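Local atomic coordinates of cytochrome oxidase subunit II (Rhodothermus marinus, PDB entry 1W2L), a protein that carries a covalently bound heme c as the cytochrome c domain of a caa3 oxygen reductase, and probably passes electrons on toward its copper A centre. Residues E15-S20 against A78-L83; T43-T48 against A66-G71; A52-L57 against A90-I95. One frame throughout, in Å; residues are numbered along the deposited sequence.

The three contacts lie around one heme c in a small cytochrome c domain. Contact 1 and contact 2 are the farthest apart, with centres about 21 Å from each other and no touch between them. Contact 3 joins helix 54-62 to helix 85-96 and touches both of the others: Leu-91 meets Leu-83 and Cys-18 of contact 1, and Tyr-56 meets Phe-44 and Val-69 of contact 2. Along the chain contact 2 is nested inside the loop closed by contact 1, while contact 3 crosses both. All three contacts touch the heme, contact 1 at the thioether of Cys-18, contacts 2 and 3 at the propionates held by Val-69 and Tyr-56.

Contact 1 (E15-S20 against A78-L83); sequences EKACFS and ASYASL. With HEC (heme c), chain B.
Tyr-80 OH gives a hydrogen bond to the carbonyl Lys-16 O, 2.7 Å away. The C=O...OH angle is 163°, so the hydroxyl meets the carbonyl almost head-on. Lys-16 is the first residue to leave helical backbone angles after helix 5-15, so the phenol takes up a carbonyl at a helix end. The Tyr-80 ring also reaches the heme. Heme CBB sits over the centre of one ring face, 3.3 Å above the plane, and the rim atom Tyr-80 CE2 comes 3.3 Å from heme CHC.

The same heme substituent carries the covalent link: Cys-18 SG is bonded to heme CAB at 1.9 Å. Lys-16 CB lies near both heme CBB and the Tyr-80 ring. Farther out, the Lys-16 chain bends about its CB-CG bond (chi2 -71°), which turns CD aside. The chain slides past Leu-83 in the opposite direction, with Lys-16 CE 3.8 Å from Leu-83 CD2. Leu-83 also packs on Val-88 and Leu-91 of helix 85-96. Within 15-20, Ala-17 O accepts from both Ser-20 N and Ser-20 OG. Cys-18, Cys-21 and His-22 form the CXXCH heme-binding motif of c-type cytochromes, and this contact holds its first cysteine beside Tyr-80.

Contact 2 (T43-T48 against A66-G71); sequences TFEDGT and AKVVQG. With HEC (heme c), chain B.
Phe-44 and Val-69 form a single beta bridge between two irregular segments. Gln-70 N donates to Thr-43 O at 2.9 Å, nearly straight at 177°. Glu-45 N donates to Val-68 O, also at 2.9 Å. This bond is bent, 137° at the hydrogen, although the donor lies nearly in line with the C=O. Phe-44 CA lies 3.2 Å from the same Val-68 O, a CA-H...O contact that adds to the grip on this carbonyl.

The tight part is built round the Phe-44 ring. Lys-67 CD lies over one face, 4.0 Å from the ring centroid and offset toward the rim, a CH-pi contact, while Lys-67 CB comes near Phe-44 CD1 and CE1. The lysine chain is extended beyond CG (chi2 -178°), which carries CD out over the ring. Val-68 O and Val-69 N lie in plane at the ring edge. Glu-45 crosses Val-68, its CG and CD resting against Val-68 CB. Val-69 N donates to heme O2D, 2.9 Å away, so the bridge presents an amide to a propionate. Val-69 CG2 also lies near both propionates, at heme O2A and O2D.

The other side is polar and wet. Thr-43 and Gln-70 lie side by side and point the same way, with Thr-43 CG2 3.7 Å from Gln-70 OE1. Water 1 lies between Phe-44 O and Gln-70 OE1 and can donate to either. Water 2 accepts from Val-68 N and makes weak bonds to Glu-45 OE2 and Asp-46 OD2.

A type I turn from Phe-44 to Gly-47, closed by Gly-47 N to Phe-44 O, joins strands 41-43 and 49-51, where Phe-44 rests on Ala-50. From the loop after helix 54-62, Lys-67 touches Glu-59 and Val-69 touches Tyr-56.

Contact 3 (A52-L57 against A90-I95); sequences ADENYL and ALIEFI. With HEC (heme c), chain B; ACT (acetate ion), chain D.
Leu-57 and Ile-92 meet at the nearest backbone approach of 52-57 and 90-95. Ile-92 CD1 lies 3.8 Å from Leu-57 CB, and Ile-92 CG2 touches Leu-57 CD1. Leu-57 CD1 is also 4.0 Å from Ile-95 CG2, the two side chains sliding past each other in opposite directions. The two methyls of Leu-57 divide the work: CD1 faces the isoleucines, while CD2 lies 3.7 Å from heme CMA. Ile-92 reaches on to Glu-54, with CG2 near Glu-54 CD and CD1 near Glu-54 O.

These are helices 54-62 and 85-96 of the cytochrome c fold, the second being the C-terminal helix, which also packs on helix 5-15 through Ala-90, Leu-91 and Phe-94.

At the outer edge two like charges come close: Glu-54 OE2 and Glu-93 OE1 are 4.1 Å apart, their carboxylate planes 48° from each other. Water 3 lies between them and can donate to either. Lys-96 forms a salt bridge with Glu-93, which would soften the repulsion.

The start of helix 54-62 is set by Asp-53, the N-cap. Its OD1 accepts from Tyr-56 N at 2.9 Å. The capped N belongs to the residue whose OH donates to the heme: Tyr-56 OH lies 2.6 Å from heme O2A, with that propionate oxygen in plane at the ring edge. Beyond the cap, Glu-54 N donates to an acetate ion, probably from the crystallisation liquor, which Tyr-38 also binds.

Contact 1 (E15-S20 against A78-L83)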
loop_
_atom_site.group_PDB
_atom_site.type_symbol
_atom_site.label_atom_id
_atom_site.label_comp_id
_atom_site.label_asym_id
_atom_site.label_seq_id
_atom_site.Cartn_x
_atom_site.Cartn_y
_atom_site.Cartn_z
ATOM N N GLU A 15 4.952 -6.604 10.816
ATOM C CA GLU A 15 5.051 -8.060 10.739
ATOM C C GLU A 15 5.042 -8.600 9.324
ATOM O O GLU A 15 5.697 -9.647 9.067
ATOM C CB GLU A 15 3.908 -8.683 11.558
ATOM C CG GLU A 15 3.952 -8.387 13.022
ATOM C CD GLU A 15 2.791 -9.031 13.751
ATOM O OE1 GLU A 15 1.700 -9.086 13.097
ATOM O OE2 GLU A 15 2.995 -9.419 14.922
ATOM N N LYS A 16 4.307 -7.974 8.434
ATOM C CA LYS A 16 4.176 -8.417 7.061
ATOM C C LYS A 16 5.233 -7.788 6.122
ATOM O O LYS A 16 5.156 -7.982 4.933
ATOM C CB LYS A 16 2.760 -8.169 6.522
ATOM C CG LYS A 16 1.688 -8.861 7.336
ATOM C CD LYS A 16 1.785 -10.359 7.090
ATOM C CE LYS A 16 0.628 -11.113 7.708
ATOM N NZ LYS A 16 0.829 -12.582 7.581
ATOM N N ALA A 17 6.179 -7.074 6.686
ATOM C CA ALA A 17 7.379 -6.584 5.994
ATOM C C ALA A 17 7.152 -5.330 5.162
ATOM O O ALA A 17 8.069 -4.927 4.475
ATOM C CB ALA A 17 8.017 -7.700 5.163
ATOM N N CYS A 18 5.977 -4.715 5.228
ATOM C CA CYS A 18 5.728 -3.520 4.411
ATOM C C CYS A 18 6.773 -2.441 4.675
ATOM O O CYS A 18 7.184 -1.755 3.765
ATOM C CB CYS A 18 4.338 -2.955 4.703
ATOM S SG CYS A 18 2.985 -4.124 4.856
ATOM N N PHE A 19 7.175 -2.339 5.943
ATOM C CA PHE A 19 8.117 -1.325 6.347
ATOM C C PHE A 19 9.401 -1.366 5.534
ATOM O O PHE A 19 10.147 -0.388 5.485
ATOM C CB PHE A 19 8.508 -1.463 7.822
ATOM C CG PHE A 19 9.393 -2.675 8.079
ATOM C CD1 PHE A 19 8.859 -3.927 8.292
ATOM C CD2 PHE A 19 10.785 -2.610 8.103
ATOM C CE1 PHE A 19 9.644 -5.048 8.470
ATOM C CE2 PHE A 19 11.571 -3.695 8.266
ATOM C CZ PHE A 19 11.010 -4.933 8.442
ATOM N N SER A 20 9.765 -2.526 5.044
ATOM C CA SER A 20 11.041 -2.714 4.394
ATOM C C SER A 20 11.093 -1.975 3.056
ATOM O O SER A 20 12.187 -1.653 2.551
ATOM C CB SER A 20 11.391 -4.183 4.232
ATOM O OG SER A 20 10.550 -4.897 3.367
ATOM N N ALA A 78 4.142 -11.542 -3.823
ATOM C CA ALA A 78 3.040 -12.434 -4.094
ATOM C C ALA A 78 2.251 -12.835 -2.851
ATOM O O ALA A 78 1.065 -13.100 -2.914
ATOM C CB ALA A 78 3.590 -13.713 -4.699
ATOM N N SER A 79 2.941 -12.892 -1.720
ATOM C CA SER A 79 2.332 -13.483 -0.553
ATOM C C SER A 79 1.118 -12.717 -0.024
ATOM O O SER A 79 0.284 -13.313 0.651
ATOM C CB SER A 79 3.380 -13.692 0.546
ATOM O OG SER A 79 3.914 -12.457 0.957
ATOM N N TYR A 80 1.012 -11.447 -0.330
ATOM C CA TYR A 80 -0.085 -10.664 0.214
ATOM C C TYR A 80 -1.435 -11.023 -0.406
ATOM O O TYR A 80 -2.471 -10.622 0.145
ATOM C CB TYR A 80 0.196 -9.169 0.059
ATOM C CG TYR A 80 1.504 -8.785 0.701
ATOM C CD1 TYR A 80 1.965 -9.316 1.887
ATOM C CD2 TYR A 80 2.342 -7.886 0.070
ATOM C CE1 TYR A 80 3.167 -8.957 2.422
ATOM C CE2 TYR A 80 3.532 -7.510 0.597
ATOM C CZ TYR A 80 3.978 -8.034 1.792
ATOM O OH TYR A 80 5.178 -7.628 2.300
ATOM N N ALA A 81 -1.455 -11.728 -1.537
ATOM C CA ALA A 81 -2.706 -12.149 -2.128
ATOM C C ALA A 81 -3.494 -13.029 -1.171
ATOM O O ALA A 81 -4.710 -13.124 -1.397
ATOM C CB ALA A 81 -2.475 -12.936 -3.401
ATOM N N SER A 82 -2.851 -13.628 -0.193
ATOM C CA SER A 82 -3.395 -14.479 0.844
ATOM C C SER A 82 -3.844 -13.761 2.097
ATOM O O SER A 82 -4.455 -14.377 2.986
ATOM C CB SER A 82 -2.314 -15.539 1.164
ATOM O OG SER A 82 -1.479 -15.071 2.200
ATOM N N LEU A 83 -3.687 -12.437 2.211
ATOM C CA LEU A 83 -4.149 -11.750 3.409
ATOM C C LEU A 83 -5.664 -11.851 3.570
ATOM O O LEU A 83 -6.432 -11.778 2.606
ATOM C CB LEU A 83 -3.740 -10.270 3.370
ATOM C CG LEU A 83 -2.243 -9.989 3.472
ATOM C CD1 LEU A 83 -1.962 -8.563 3.083
ATOM C CD2 LEU A 83 -1.717 -10.316 4.863
HETATM FE FE HEC B . 4.094 -2.366 -1.659
HETATM C CHA HEC B . 3.253 -0.316 -4.258
HETATM C CHB HEC B . 1.093 -1.712 -0.182
HETATM C CHC HEC B . 4.907 -4.477 0.868
HETATM C CHD HEC B . 7.236 -2.713 -2.963
HETATM N NA HEC B . 2.481 -1.247 -2.149
HETATM C C1A HEC B . 2.319 -0.489 -3.293
HETATM C C2A HEC B . 1.092 0.252 -3.144
HETATM C C3A HEC B . 0.468 -0.175 -2.038
HETATM C C4A HEC B . 1.341 -1.131 -1.374
HETATM C CMA HEC B . -0.841 0.324 -1.425
HETATM C CAA HEC B . 0.685 1.388 -4.090
HETATM C CBA HEC B . 1.456 2.615 -3.611
HETATM C CGA HEC B . 1.263 3.945 -4.416
HETATM O O1A HEC B . 2.075 4.790 -4.126
HETATM O O2A HEC B . 0.365 3.982 -5.299
HETATM N NB HEC B . 3.173 -2.968 0.031
HETATM C C1B HEC B . 1.992 -2.554 0.451
HETATM C C2B HEC B . 1.656 -3.176 1.753
HETATM C C3B HEC B . 2.714 -4.013 2.004
HETATM C C4B HEC B . 3.680 -3.866 0.965
HETATM C CMB HEC B . 0.460 -2.890 2.564
HETATM C CAB HEC B . 2.908 -4.945 3.176
HETATM C CBB HEC B . 1.704 -5.911 3.288
HETATM N NC HEC B . 5.702 -3.428 -1.162
HETATM C C1C HEC B . 5.833 -4.240 -0.037
HETATM C C2C HEC B . 7.213 -4.786 -0.048
HETATM C C3C HEC B . 7.841 -4.297 -1.112
HETATM C C4C HEC B . 6.922 -3.463 -1.833
HETATM C CMC HEC B . 7.723 -5.713 1.056
HETATM C CAC HEC B . 9.328 -4.400 -1.475
HETATM C CBC HEC B . 9.905 -5.780 -1.693
HETATM N ND HEC B . 5.027 -1.683 -3.313
HETATM C C1D HEC B . 6.330 -1.909 -3.644
HETATM C C2D HEC B . 6.680 -1.176 -4.839
HETATM C C3D HEC B . 5.556 -0.547 -5.184
HETATM C C4D HEC B . 4.519 -0.841 -4.266
HETATM C CMD HEC B . 8.013 -1.166 -5.457
HETATM C CAD HEC B . 5.374 0.411 -6.425
HETATM C CBD HEC B . 5.126 -0.372 -7.713
HETATM C CGD HEC B . 3.719 -0.861 -7.780
HETATM O O1D HEC B . 3.464 -2.098 -7.704
HETATM O O2D HEC B . 2.789 -0.004 -7.869
#

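Contact 2 (T43-T48 against A66-G71)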
loop_
_atom_site.group_PDB
_atom_site.type_symbol
_atom_site.label_atom_id
_atom_site.label_comp_id
_atom_site.label_asym_id
_atom_site.label_seq_id
_atom_site.Cartn_x
_atom_site.Cartn_y
_atom_site.Cartn_z
ATOM N N THR A 43 0.106 7.825 -11.067
ATOM C CA THR A 43 0.363 7.599 -12.489
ATOM C C THR A 43 1.041 6.251 -12.656
ATOM O O THR A 43 2.029 5.999 -11.938
ATOM C CB THR A 43 1.247 8.704 -13.089
ATOM O OG1 THR A 43 0.522 9.918 -12.896
ATOM C CG2 THR A 43 1.449 8.468 -14.587
ATOM N N PHE A 44 0.572 5.428 -13.561
ATOM C CA PHE A 44 1.125 4.096 -13.767
ATOM C C PHE A 44 2.082 4.024 -14.923
ATOM O O PHE A 44 2.239 4.946 -15.711
ATOM C CB PHE A 44 -0.054 3.118 -13.941
ATOM C CG PHE A 44 -1.005 3.209 -12.777
ATOM C CD1 PHE A 44 -0.579 2.879 -11.523
ATOM C CD2 PHE A 44 -2.287 3.649 -12.957
ATOM C CE1 PHE A 44 -1.419 3.006 -10.447
ATOM C CE2 PHE A 44 -3.171 3.767 -11.889
ATOM C CZ PHE A 44 -2.709 3.438 -10.626
ATOM N N GLU A 45 2.743 2.857 -15.057
ATOM C CA GLU A 45 3.801 2.715 -16.038
ATOM C C GLU A 45 3.243 2.960 -17.457
ATOM O O GLU A 45 4.053 3.340 -18.280
ATOM C CB GLU A 45 4.499 1.376 -15.991
ATOM C CG GLU A 45 4.583 0.518 -14.787
ATOM C CD GLU A 45 5.034 -0.899 -15.140
ATOM O OE1 GLU A 45 6.241 -1.167 -14.962
ATOM O OE2 GLU A 45 4.162 -1.688 -15.609
ATOM N N ASP A 46 1.964 2.733 -17.671
ATOM C CA ASP A 46 1.330 2.951 -18.970
ATOM C C ASP A 46 0.820 4.368 -19.190
ATOM O O ASP A 46 0.253 4.624 -20.255
ATOM C CB ASP A 46 0.117 2.036 -19.163
ATOM C CG ASP A 46 -0.678 2.004 -17.856
ATOM O OD1 ASP A 46 -1.087 3.076 -17.376
ATOM O OD2 ASP A 46 -0.880 0.906 -17.293
ATOM N N GLY A 47 1.006 5.276 -18.248
ATOM C CA GLY A 47 0.641 6.657 -18.426
ATOM C C GLY A 47 -0.770 6.956 -17.944
ATOM O O GLY A 47 -1.160 8.123 -17.816
ATOM N N THR A 48 -1.531 5.900 -17.617
ATOM C CA THR A 48 -2.863 6.083 -17.045
ATOM C C THR A 48 -2.719 6.555 -15.599
ATOM O O THR A 48 -1.663 6.439 -15.021
ATOM C CB THR A 48 -3.680 4.785 -17.140
ATOM O OG1 THR A 48 -3.046 3.748 -16.393
ATOM C CG2 THR A 48 -3.796 4.333 -18.601
ATOM N N ALA A 66 -0.509 -6.006 -10.639
ATOM C CA ALA A 66 -1.497 -5.686 -11.688
ATOM C C ALA A 66 -1.460 -4.261 -12.223
ATOM O O ALA A 66 -1.581 -4.092 -13.444
ATOM C CB ALA A 66 -2.910 -6.007 -11.171
ATOM N N LYS A 67 -1.317 -3.188 -11.444
ATOM C CA LYS A 67 -1.103 -1.832 -11.955
ATOM C C LYS A 67 0.156 -1.322 -11.216
ATOM O O LYS A 67 0.163 -1.446 -9.963
ATOM C CB LYS A 67 -2.188 -0.807 -11.736
ATOM C CG LYS A 67 -3.399 -0.873 -12.643
ATOM C CD LYS A 67 -4.393 0.244 -12.363
ATOM C CE LYS A 67 -5.821 -0.084 -12.801
ATOM N NZ LYS A 67 -6.703 1.097 -12.992
ATOM N N VAL A 68 1.138 -0.837 -11.883
ATOM C CA VAL A 68 2.416 -0.476 -11.267
ATOM C C VAL A 68 2.688 1.013 -11.373
ATOM O O VAL A 68 2.691 1.556 -12.482
ATOM C CB VAL A 68 3.560 -1.259 -11.938
ATOM C CG1 VAL A 68 4.922 -0.963 -11.323
ATOM C CG2 VAL A 68 3.270 -2.752 -11.904
ATOM N N VAL A 69 2.973 1.661 -10.248
ATOM C CA VAL A 69 3.289 3.100 -10.238
ATOM C C VAL A 69 4.503 3.373 -11.108
ATOM O O VAL A 69 5.530 2.684 -11.040
ATOM C CB VAL A 69 3.490 3.570 -8.782
ATOM C CG1 VAL A 69 3.888 5.024 -8.715
ATOM C CG2 VAL A 69 2.251 3.300 -7.948
ATOM N N GLN A 70 4.404 4.405 -11.945
ATOM C CA GLN A 70 5.546 4.727 -12.830
ATOM C C GLN A 70 6.787 5.017 -12.006
ATOM O O GLN A 70 6.808 5.673 -10.963
ATOM C CB GLN A 70 5.101 5.870 -13.714
ATOM C CG GLN A 70 5.560 7.209 -13.332
ATOM C CD GLN A 70 5.216 8.354 -14.265
ATOM O OE1 GLN A 70 5.045 8.164 -15.462
ATOM N NE2 GLN A 70 5.116 9.503 -13.649
ATOM N N GLY A 71 7.903 4.557 -12.553
ATOM C CA GLY A 71 9.216 4.827 -12.020
ATOM C C GLY A 71 9.575 4.006 -10.808
ATOM O O GLY A 71 10.559 4.336 -10.133
HETATM FE FE HEC B . 4.094 -2.366 -1.659
HETATM C CHA HEC B . 3.253 -0.316 -4.258
HETATM C CHB HEC B . 1.093 -1.712 -0.182
HETATM C CHC HEC B . 4.907 -4.477 0.868
HETATM C CHD HEC B . 7.236 -2.713 -2.963
HETATM N NA HEC B . 2.481 -1.247 -2.149
HETATM C C1A HEC B . 2.319 -0.489 -3.293
HETATM C C2A HEC B . 1.092 0.252 -3.144
HETATM C C3A HEC B . 0.468 -0.175 -2.038
HETATM C C4A HEC B . 1.341 -1.131 -1.374
HETATM C CMA HEC B . -0.841 0.324 -1.425
HETATM C CAA HEC B . 0.685 1.388 -4.090
HETATM C CBA HEC B . 1.456 2.615 -3.611
HETATM C CGA HEC B . 1.263 3.945 -4.416
HETATM O O1A HEC B . 2.075 4.790 -4.126
HETATM O O2A HEC B . 0.365 3.982 -5.299
HETATM N NB HEC B . 3.173 -2.968 0.031
HETATM C C1B HEC B . 1.992 -2.554 0.451
HETATM C C2B HEC B . 1.656 -3.176 1.753
HETATM C C3B HEC B . 2.714 -4.013 2.004
HETATM C C4B HEC B . 3.680 -3.866 0.965
HETATM C CMB HEC B . 0.460 -2.890 2.564
HETATM C CAB HEC B . 2.908 -4.945 3.176
HETATM C CBB HEC B . 1.704 -5.911 3.288
HETATM N NC HEC B . 5.702 -3.428 -1.162
HETATM C C1C HEC B . 5.833 -4.240 -0.037
HETATM C C2C HEC B . 7.213 -4.786 -0.048
HETATM C C3C HEC B . 7.841 -4.297 -1.112
HETATM C C4C HEC B . 6.922 -3.463 -1.833
HETATM C CMC HEC B . 7.723 -5.713 1.056
HETATM C CAC HEC B . 9.328 -4.400 -1.475
HETATM C CBC HEC B . 9.905 -5.780 -1.693
HETATM N ND HEC B . 5.027 -1.683 -3.313
HETATM C C1D HEC B . 6.330 -1.909 -3.644
HETATM C C2D HEC B . 6.680 -1.176 -4.839
HETATM C C3D HEC B . 5.556 -0.547 -5.184
HETATM C C4D HEC B . 4.519 -0.841 -4.266
HETATM C CMD HEC B . 8.013 -1.166 -5.457
HETATM C CAD HEC B . 5.374 0.411 -6.425
HETATM C CBD HEC B . 5.126 -0.372 -7.713
HETATM C CGD HEC B . 3.719 -0.861 -7.780
HETATM O O1D HEC B . 3.464 -2.098 -7.704
HETATM O O2D HEC B . 2.789 -0.004 -7.869
HETATM O O HOH W 1 4.155 6.596 -17.527
HETATM O O HOH W 2 0.926 -0.747 -14.812
#

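Contact 3 (A52-L57 against A90-I95)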
loop_
_atom_site.group_PDB
_atom_site.type_symbol
_atom_site.label_atom_id
_atom_site.label_comp_id
_atom_site.label_asym_id
_atom_site.label_seq_id
_atom_site.Cartn_x
_atom_site.Cartn_y
_atom_site.Cartn_z
ATOM N N ALA A 52 -5.911 7.168 -5.477
ATOM C CA ALA A 52 -5.675 6.153 -4.474
ATOM C C ALA A 52 -6.794 6.123 -3.442
ATOM O O ALA A 52 -6.686 6.633 -2.332
ATOM C CB ALA A 52 -4.298 6.330 -3.819
ATOM N N ASP A 53 -7.875 5.480 -3.840
ATOM C CA ASP A 53 -9.038 5.221 -2.986
ATOM C C ASP A 53 -8.910 3.817 -2.367
ATOM O O ASP A 53 -7.917 3.129 -2.527
ATOM C CB ASP A 53 -10.317 5.426 -3.775
ATOM C CG ASP A 53 -10.470 4.530 -4.974
ATOM O OD1 ASP A 53 -9.744 3.541 -5.124
ATOM O OD2 ASP A 53 -11.383 4.816 -5.801
ATOM N N GLU A 54 -9.923 3.458 -1.585
ATOM C CA GLU A 54 -9.872 2.189 -0.876
ATOM C C GLU A 54 -9.688 1.018 -1.816
ATOM O O GLU A 54 -8.893 0.097 -1.564
ATOM C CB GLU A 54 -11.141 1.987 -0.067
ATOM C CG GLU A 54 -11.121 1.087 1.104
ATOM C CD GLU A 54 -11.577 1.634 2.452
ATOM O OE1 GLU A 54 -11.563 2.868 2.750
ATOM O OE2 GLU A 54 -11.938 0.864 3.341
ATOM N N ASN A 55 -10.452 1.025 -2.936
ATOM C CA ASN A 55 -10.320 -0.043 -3.910
ATOM C C ASN A 55 -8.932 -0.122 -4.508
ATOM O O ASN A 55 -8.397 -1.223 -4.757
ATOM C CB ASN A 55 -11.352 0.082 -5.020
ATOM C CG ASN A 55 -12.709 -0.426 -4.579
ATOM O OD1 ASN A 55 -12.790 -1.182 -3.651
ATOM N ND2 ASN A 55 -13.731 0.014 -5.215
ATOM N N TYR A 56 -8.311 1.017 -4.785
ATOM C CA TYR A 56 -6.953 0.980 -5.301
ATOM C C TYR A 56 -5.980 0.387 -4.303
ATOM O O TYR A 56 -5.087 -0.375 -4.675
ATOM C CB TYR A 56 -6.509 2.398 -5.724
ATOM C CG TYR A 56 -5.022 2.450 -5.991
ATOM C CD1 TYR A 56 -4.532 1.903 -7.168
ATOM C CD2 TYR A 56 -4.122 2.951 -5.101
ATOM C CE1 TYR A 56 -3.180 1.903 -7.445
ATOM C CE2 TYR A 56 -2.763 2.957 -5.369
ATOM C CZ TYR A 56 -2.289 2.428 -6.545
ATOM O OH TYR A 56 -0.958 2.408 -6.840
ATOM N N LEU A 57 -6.106 0.749 -3.042
ATOM C CA LEU A 57 -5.226 0.193 -2.025
ATOM C C LEU A 57 -5.429 -1.314 -1.925
ATOM O O LEU A 57 -4.478 -2.079 -1.834
ATOM C CB LEU A 57 -5.435 0.897 -0.693
ATOM C CG LEU A 57 -5.118 2.389 -0.668
ATOM C CD1 LEU A 57 -5.415 2.975 0.715
ATOM C CD2 LEU A 57 -3.680 2.639 -1.061
ATOM N N ALA A 90 -7.322 -3.611 7.953
ATOM C CA ALA A 90 -6.437 -3.022 8.950
ATOM C C ALA A 90 -5.283 -2.281 8.316
ATOM O O ALA A 90 -4.988 -1.152 8.679
ATOM C CB ALA A 90 -5.893 -4.117 9.881
ATOM N N LEU A 91 -4.648 -2.893 7.337
ATOM C CA LEU A 91 -3.562 -2.223 6.632
ATOM C C LEU A 91 -4.058 -0.944 5.995
ATOM O O LEU A 91 -3.388 0.069 5.991
ATOM C CB LEU A 91 -2.932 -3.140 5.576
ATOM C CG LEU A 91 -1.996 -4.210 6.148
ATOM C CD1 LEU A 91 -1.822 -5.336 5.164
ATOM C CD2 LEU A 91 -0.647 -3.666 6.556
ATOM N N ILE A 92 -5.236 -0.993 5.374
ATOM C CA ILE A 92 -5.775 0.217 4.734
ATOM C C ILE A 92 -6.090 1.299 5.754
ATOM O O ILE A 92 -5.817 2.471 5.481
ATOM C CB ILE A 92 -6.924 -0.182 3.801
ATOM C CG1 ILE A 92 -6.314 -0.956 2.632
ATOM C CG2 ILE A 92 -7.686 1.052 3.336
ATOM C CD1 ILE A 92 -7.299 -1.511 1.632
ATOM N N GLU A 93 -6.656 0.918 6.903
ATOM C CA GLU A 93 -6.913 1.922 7.934
ATOM C C GLU A 93 -5.613 2.606 8.371
ATOM O O GLU A 93 -5.534 3.828 8.535
ATOM C CB GLU A 93 -7.667 1.305 9.093
ATOM C CG GLU A 93 -9.134 1.127 8.760
ATOM C CD GLU A 93 -9.867 2.248 8.051
ATOM O OE1 GLU A 93 -10.274 2.051 6.883
ATOM O OE2 GLU A 93 -9.991 3.334 8.641
ATOM N N PHE A 94 -4.571 1.797 8.538
ATOM C CA PHE A 94 -3.267 2.358 8.902
ATOM C C PHE A 94 -2.748 3.278 7.803
ATOM O O PHE A 94 -2.296 4.399 8.065
ATOM C CB PHE A 94 -2.282 1.225 9.146
ATOM C CG PHE A 94 -0.856 1.672 9.376
ATOM C CD1 PHE A 94 -0.489 2.181 10.626
ATOM C CD2 PHE A 94 0.106 1.637 8.406
ATOM C CE1 PHE A 94 0.816 2.607 10.863
ATOM C CE2 PHE A 94 1.407 2.048 8.635
ATOM C CZ PHE A 94 1.781 2.543 9.868
ATOM N N ILE A 95 -2.839 2.851 6.544
ATOM C CA ILE A 95 -2.379 3.722 5.434
ATOM C C ILE A 95 -3.159 5.020 5.393
ATOM O O ILE A 95 -2.523 6.066 5.198
ATOM C CB ILE A 95 -2.439 3.014 4.062
ATOM C CG1 ILE A 95 -1.467 1.859 4.026
ATOM C CG2 ILE A 95 -2.247 3.985 2.912
ATOM C CD1 ILE A 95 -1.668 0.987 2.809
HETATM FE FE HEC B . 4.094 -2.366 -1.659
HETATM C CHA HEC B . 3.253 -0.316 -4.258
HETATM C CHB HEC B . 1.093 -1.712 -0.182
HETATM C CHC HEC B . 4.907 -4.477 0.868
HETATM C CHD HEC B . 7.236 -2.713 -2.963
HETATM N NA HEC B . 2.481 -1.247 -2.149
HETATM C C1A HEC B . 2.319 -0.489 -3.293
HETATM C C2A HEC B . 1.092 0.252 -3.144
HETATM C C3A HEC B . 0.468 -0.175 -2.038
HETATM C C4A HEC B . 1.341 -1.131 -1.374
HETATM C CMA HEC B . -0.841 0.324 -1.425
HETATM C CAA HEC B . 0.685 1.388 -4.090
HETATM C CBA HEC B . 1.456 2.615 -3.611
HETATM C CGA HEC B . 1.263 3.945 -4.416
HETATM O O1A HEC B . 2.075 4.790 -4.126
HETATM O O2A HEC B . 0.365 3.982 -5.299
HETATM N NB HEC B . 3.173 -2.968 0.031
HETATM C C1B HEC B . 1.992 -2.554 0.451
HETATM C C2B HEC B . 1.656 -3.176 1.753
HETATM C C3B HEC B . 2.714 -4.013 2.004
HETATM C C4B HEC B . 3.680 -3.866 0.965
HETATM C CMB HEC B . 0.460 -2.890 2.564
HETATM C CAB HEC B . 2.908 -4.945 3.176
HETATM C CBB HEC B . 1.704 -5.911 3.288
HETATM N NC HEC B . 5.702 -3.428 -1.162
HETATM C C1C HEC B . 5.833 -4.240 -0.037
HETATM C C2C HEC B . 7.213 -4.786 -0.048
HETATM C C3C HEC B . 7.841 -4.297 -1.112
HETATM C C4C HEC B . 6.922 -3.463 -1.833
HETATM C CMC HEC B . 7.723 -5.713 1.056
HETATM C CAC HEC B . 9.328 -4.400 -1.475
HETATM C CBC HEC B . 9.905 -5.780 -1.693
HETATM N ND HEC B . 5.027 -1.683 -3.313
HETATM C C1D HEC B . 6.330 -1.909 -3.644
HETATM C C2D HEC B . 6.680 -1.176 -4.839
HETATM C C3D HEC B . 5.556 -0.547 -5.184
HETATM C C4D HEC B . 4.519 -0.841 -4.266
HETATM C CMD HEC B . 8.013 -1.166 -5.457
HETATM C CAD HEC B . 5.374 0.411 -6.425
HETATM C CBD HEC B . 5.126 -0.372 -7.713
HETATM C CGD HEC B . 3.719 -0.861 -7.780
HETATM O O1D HEC B . 3.464 -2.098 -7.704
HETATM O O2D HEC B . 2.789 -0.004 -7.869
HETATM C C ACT D . -12.765 5.680 -1.226
HETATM O O ACT D . -11.693 5.463 -0.598
HETATM O OXT ACT D . -13.329 5.083 -2.128
HETATM C CH3 ACT D . -13.522 6.951 -0.731
HETATM O O HOH W 3 -12.230 2.619 5.401
#